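Local atomic coordinates of antigen 43 (Escherichia coli, PDB entry 4KH3), a protein that probably drives bacterial clumping and biofilm formation, as a self-associating autotransporter adhesin that holds neighbouring cells together in a Velcro-like manner. Residues V74-T83 with L93-T101. Sequence-based numbering, arbitrary orientation.
Sequences VQAGGTASDT and LNGLAVNTT
V74 and L93 are in register on the same side of neighbouring strands, CD1 of L93 resting 3.7 Å from CB of V74. In L93 a chi1 near 180° followed by a chi2 of 61° brings that methyl to CB and CG1 of the valine. The V74 carbonyl meets two amides: N94 N lies 2.7 Å from V74 O, almost head-on, while G95 N adds a weak bond, bent to 131° at the hydrogen. From Q75 to G78 the chain makes a type II turn, two residues longer than the matching bend at N94 and G95. CA of G95 packs against Q75 O (3.4 Å, a CA-H...O contact) and G78 O. Past the turn, strands 79-81 and 96-98 run parallel as successive rungs of a right-handed beta-helix, the fold of most autotransporter passenger domains. L96 N bonds to G78 O, A80 N to L96 O, V98 N to A80 O, and D82 N to V98 O. The A80 and A97 methyls are neighbours on the buried side, CB to CB 4.3 Å. At the next corner the D82 carboxylate and N99 amide lie nearly coplanar, and a water donates to OD1 of each. A second water joins T83 OG1 to T100 OG1, before T101 N closes on T83 O at 2.8 Å.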
ATOM      1  N   VAL A  74      37.306 -14.474 -10.026  1.00 20.82           N
ATOM      2  CA  VAL A  74      36.970 -15.386 -11.092  1.00 19.41           C
ATOM      3  C   VAL A  74      37.066 -14.612 -12.372  1.00 23.35           C
ATOM      4  O   VAL A  74      36.230 -13.751 -12.659  1.00 27.77           O
ATOM      5  CB  VAL A  74      35.572 -15.969 -10.922  1.00 18.94           C
ATOM      6  CG1 VAL A  74      35.233 -16.881 -12.089  1.00 18.49           C
ATOM      7  CG2 VAL A  74      35.492 -16.720  -9.612  1.00 16.82           C
ATOM      8  N   GLN A  75      38.108 -14.905 -13.133  1.00 23.14           N
ATOM      9  CA  GLN A  75      38.399 -14.142 -14.332  1.00 30.19           C
ATOM     10  C   GLN A  75      37.575 -14.641 -15.499  1.00 26.94           C
ATOM     11  O   GLN A  75      37.021 -15.746 -15.456  1.00 27.48           O
ATOM     12  CB  GLN A  75      39.893 -14.220 -14.638  1.00 26.73           C
ATOM     13  CG  GLN A  75      40.733 -13.815 -13.441  1.00 34.10           C
ATOM     14  CD  GLN A  75      41.983 -13.044 -13.813  1.00 53.30           C
ATOM     15  OE1 GLN A  75      42.999 -13.631 -14.200  1.00 51.01           O
ATOM     16  NE2 GLN A  75      41.917 -11.717 -13.690  1.00 48.27           N
ATOM     17  N   ALA A  76      37.484 -13.824 -16.539  1.00 29.76           N
ATOM     18  CA  ALA A  76      36.783 -14.241 -17.738  1.00 29.10           C
ATOM     19  C   ALA A  76      37.329 -15.596 -18.190  1.00 29.42           C
ATOM     20  O   ALA A  76      38.540 -15.811 -18.201  1.00 34.00           O
ATOM     21  CB  ALA A  76      36.934 -13.197 -18.818  1.00 26.10           C
ATOM     22  N   GLY A  77      36.428 -16.520 -18.505  1.00 26.17           N
ATOM     23  CA  GLY A  77      36.803 -17.868 -18.882  1.00 12.69           C
ATOM     24  C   GLY A  77      36.951 -18.782 -17.679  1.00 28.81           C
ATOM     25  O   GLY A  77      37.074 -20.007 -17.815  1.00 20.17           O
ATOM     26  N   GLY A  78      36.949 -18.188 -16.491  1.00 26.38           N
ATOM     27  CA  GLY A  78      37.040 -18.965 -15.269  1.00 27.38           C
ATOM     28  C   GLY A  78      35.680 -19.409 -14.752  1.00 25.63           C
ATOM     29  O   GLY A  78      34.655 -18.817 -15.075  1.00 24.29           O
ATOM     30  N   THR A  79      35.680 -20.445 -13.926  1.00 21.83           N
ATOM     31  CA  THR A  79      34.448 -21.008 -13.410  1.00 21.61           C
ATOM     32  C   THR A  79      34.583 -21.246 -11.922  1.00 20.35           C
ATOM     33  O   THR A  79      35.588 -21.793 -11.469  1.00 28.89           O
ATOM     34  CB  THR A  79      34.150 -22.346 -14.101  1.00 21.62           C
ATOM     35  OG1 THR A  79      33.964 -22.116 -15.499  1.00 29.82           O
ATOM     36  CG2 THR A  79      32.895 -23.006 -13.530  1.00 13.95           C
ATOM     37  N   ALA A  80      33.571 -20.844 -11.162  1.00 18.93           N
ATOM     38  CA  ALA A  80      33.528 -21.117  -9.724  1.00 19.57           C
ATOM     39  C   ALA A  80      32.239 -21.834  -9.412  1.00 14.98           C
ATOM     40  O   ALA A  80      31.192 -21.489  -9.940  1.00 18.94           O
ATOM     41  CB  ALA A  80      33.618 -19.838  -8.920  1.00 15.67           C
ATOM     42  N   SER A  81      32.322 -22.833  -8.551  1.00 16.27           N
ATOM     43  CA  SER A  81      31.195 -23.693  -8.271  1.00 16.56           C
ATOM     44  C   SER A  81      31.117 -24.000  -6.767  1.00 18.08           C
ATOM     45  O   SER A  81      32.126 -24.332  -6.157  1.00 17.84           O
ATOM     46  CB  SER A  81      31.361 -24.991  -9.073  1.00 16.83           C
ATOM     47  OG  SER A  81      30.371 -25.940  -8.712  1.00 25.67           O
ATOM     48  N   ASP A  82      29.920 -23.892  -6.192  1.00 20.08           N
ATOM     49  CA  ASP A  82      29.669 -24.190  -4.775  1.00 17.93           C
ATOM     50  C   ASP A  82      30.533 -23.331  -3.870  1.00 22.07           C
ATOM     51  O   ASP A  82      31.178 -23.829  -2.943  1.00 25.63           O
ATOM     52  CB  ASP A  82      29.901 -25.671  -4.440  1.00 16.94           C
ATOM     53  CG  ASP A  82      28.970 -26.606  -5.198  1.00 36.17           C
ATOM     54  OD1 ASP A  82      27.920 -26.142  -5.707  1.00 24.66           O
ATOM     55  OD2 ASP A  82      29.292 -27.821  -5.269  1.00 35.63           O
ATOM     56  N   THR A  83      30.567 -22.040  -4.157  1.00 24.86           N
ATOM     57  CA  THR A  83      31.349 -21.121  -3.350  1.00 17.25           C
ATOM     58  C   THR A  83      30.524 -20.632  -2.177  1.00 21.84           C
ATOM     59  O   THR A  83      29.385 -20.187  -2.350  1.00 27.80           O
ATOM     60  CB  THR A  83      31.806 -19.922  -4.170  1.00 19.72           C
ATOM     61  OG1 THR A  83      32.241 -20.376  -5.460  1.00 21.18           O
ATOM     62  CG2 THR A  83      32.943 -19.181  -3.460  1.00 20.93           C
ATOM     63  N   LEU A  93      33.624 -11.216  -9.923  1.00 18.47           N
ATOM     64  CA  LEU A  93      33.194 -12.153 -10.952  1.00 15.85           C
ATOM     65  C   LEU A  93      33.246 -11.563 -12.350  1.00 20.03           C
ATOM     66  O   LEU A  93      32.437 -10.688 -12.716  1.00 20.43           O
ATOM     67  CB  LEU A  93      31.794 -12.678 -10.621  1.00 15.67           C
ATOM     68  CG  LEU A  93      31.188 -13.739 -11.537  1.00 17.39           C
ATOM     69  CD1 LEU A  93      32.022 -15.015 -11.556  1.00 13.65           C
ATOM     70  CD2 LEU A  93      29.746 -14.028 -11.099  1.00 14.56           C
ATOM     71  N   ASN A  94      34.220 -12.030 -13.130  1.00 20.21           N
ATOM     72  CA  ASN A  94      34.282 -11.693 -14.548  1.00 18.74           C
ATOM     73  C   ASN A  94      33.991 -12.927 -15.384  1.00 19.20           C
ATOM     74  O   ASN A  94      33.758 -12.834 -16.583  1.00 21.34           O
ATOM     75  CB  ASN A  94      35.626 -11.070 -14.914  1.00 12.80           C
ATOM     76  CG  ASN A  94      35.930  -9.830 -14.097  1.00 24.51           C
ATOM     77  OD1 ASN A  94      35.444  -8.747 -14.405  1.00 37.14           O
ATOM     78  ND2 ASN A  94      36.731  -9.984 -13.041  1.00 35.02           N
ATOM     79  N   GLY A  95      33.992 -14.084 -14.725  1.00 18.98           N
ATOM     80  CA  GLY A  95      33.681 -15.342 -15.375  1.00 20.78           C
ATOM     81  C   GLY A  95      32.309 -15.869 -14.999  1.00 20.45           C
ATOM     82  O   GLY A  95      31.324 -15.126 -14.970  1.00 22.61           O
ATOM     83  N   LEU A  96      32.250 -17.163 -14.717  1.00 13.87           N
ATOM     84  CA  LEU A  96      31.011 -17.831 -14.381  1.00 18.72           C
ATOM     85  C   LEU A  96      31.078 -18.336 -12.956  1.00 22.18           C
ATOM     86  O   LEU A  96      32.059 -18.968 -12.563  1.00 16.88           O
ATOM     87  CB  LEU A  96      30.789 -19.027 -15.309  1.00 14.25           C
ATOM     88  CG  LEU A  96      29.607 -19.945 -14.998  1.00 19.77           C
ATOM     89  CD1 LEU A  96      28.260 -19.204 -15.193  1.00 15.61           C
ATOM     90  CD2 LEU A  96      29.664 -21.203 -15.865  1.00 11.31           C
ATOM     91  N   ALA A  97      30.033 -18.063 -12.186  1.00 18.53           N
ATOM     92  CA  ALA A  97      29.897 -18.679 -10.871  1.00 16.61           C
ATOM     93  C   ALA A  97      28.571 -19.406 -10.778  1.00 15.16           C
ATOM     94  O   ALA A  97      27.524 -18.863 -11.151  1.00 17.96           O
ATOM     95  CB  ALA A  97      30.029 -17.637  -9.756  1.00 12.69           C
ATOM     96  N   VAL A  98      28.610 -20.639 -10.289  1.00 13.59           N
ATOM     97  CA  VAL A  98      27.392 -21.420 -10.142  1.00 13.44           C
ATOM     98  C   VAL A  98      27.156 -21.841  -8.696  1.00 15.05           C
ATOM     99  O   VAL A  98      28.055 -22.348  -8.028  1.00 19.74           O
ATOM    100  CB  VAL A  98      27.396 -22.659 -11.055  1.00 16.74           C
ATOM    101  CG1 VAL A  98      26.078 -23.367 -10.961  1.00 12.60           C
ATOM    102  CG2 VAL A  98      27.637 -22.253 -12.498  1.00 14.21           C
ATOM    103  N   ASN A  99      25.937 -21.622  -8.225  1.00 17.77           N
ATOM    104  CA  ASN A  99      25.519 -22.011  -6.877  1.00 17.23           C
ATOM    105  C   ASN A  99      26.395 -21.430  -5.776  1.00 16.69           C
ATOM    106  O   ASN A  99      26.924 -22.135  -4.925  1.00 18.32           O
ATOM    107  CB  ASN A  99      25.352 -23.529  -6.749  1.00 18.02           C
ATOM    108  CG  ASN A  99      24.089 -24.031  -7.451  1.00 26.04           C
ATOM    109  OD1 ASN A  99      23.863 -25.238  -7.585  1.00 21.24           O
ATOM    110  ND2 ASN A  99      23.263 -23.094  -7.907  1.00 13.22           N
ATOM    111  N   THR A 100      26.548 -20.119  -5.823  1.00 16.43           N
ATOM    112  CA  THR A 100      27.219 -19.379  -4.780  1.00 18.43           C
ATOM    113  C   THR A 100      26.255 -19.159  -3.603  1.00 19.85           C
ATOM    114  O   THR A 100      25.043 -19.034  -3.792  1.00 21.71           O
ATOM    115  CB  THR A 100      27.656 -18.045  -5.339  1.00 18.46           C
ATOM    116  OG1 THR A 100      28.395 -18.268  -6.548  1.00 19.32           O
ATOM    117  CG2 THR A 100      28.504 -17.287  -4.332  1.00 15.63           C
ATOM    118  N   THR A 101      26.785 -19.149  -2.386  1.00 15.65           N
ATOM    119  CA  THR A 101      25.983 -18.773  -1.237  1.00 15.37           C
ATOM    120  C   THR A 101      26.639 -17.599  -0.514  1.00 21.64           C
ATOM    121  O   THR A 101      27.825 -17.634  -0.212  1.00 20.13           O
ATOM    122  CB  THR A 101      25.795 -19.941  -0.274  1.00 17.74           C
ATOM    123  OG1 THR A 101      25.340 -21.090  -1.008  1.00 37.44           O
ATOM    124  CG2 THR A 101      24.774 -19.586   0.761  1.00 14.75           C
TER
HETATM  125  O   HOH W   1      26.010 -27.101  -7.369  1.00 21.26           O
HETATM  126  O   HOH W   2      29.920 -20.436  -6.767  1.00 19.56           O
HETATM  127  O   HOH W   3      27.429 -22.839  -2.048  1.00 28.06           O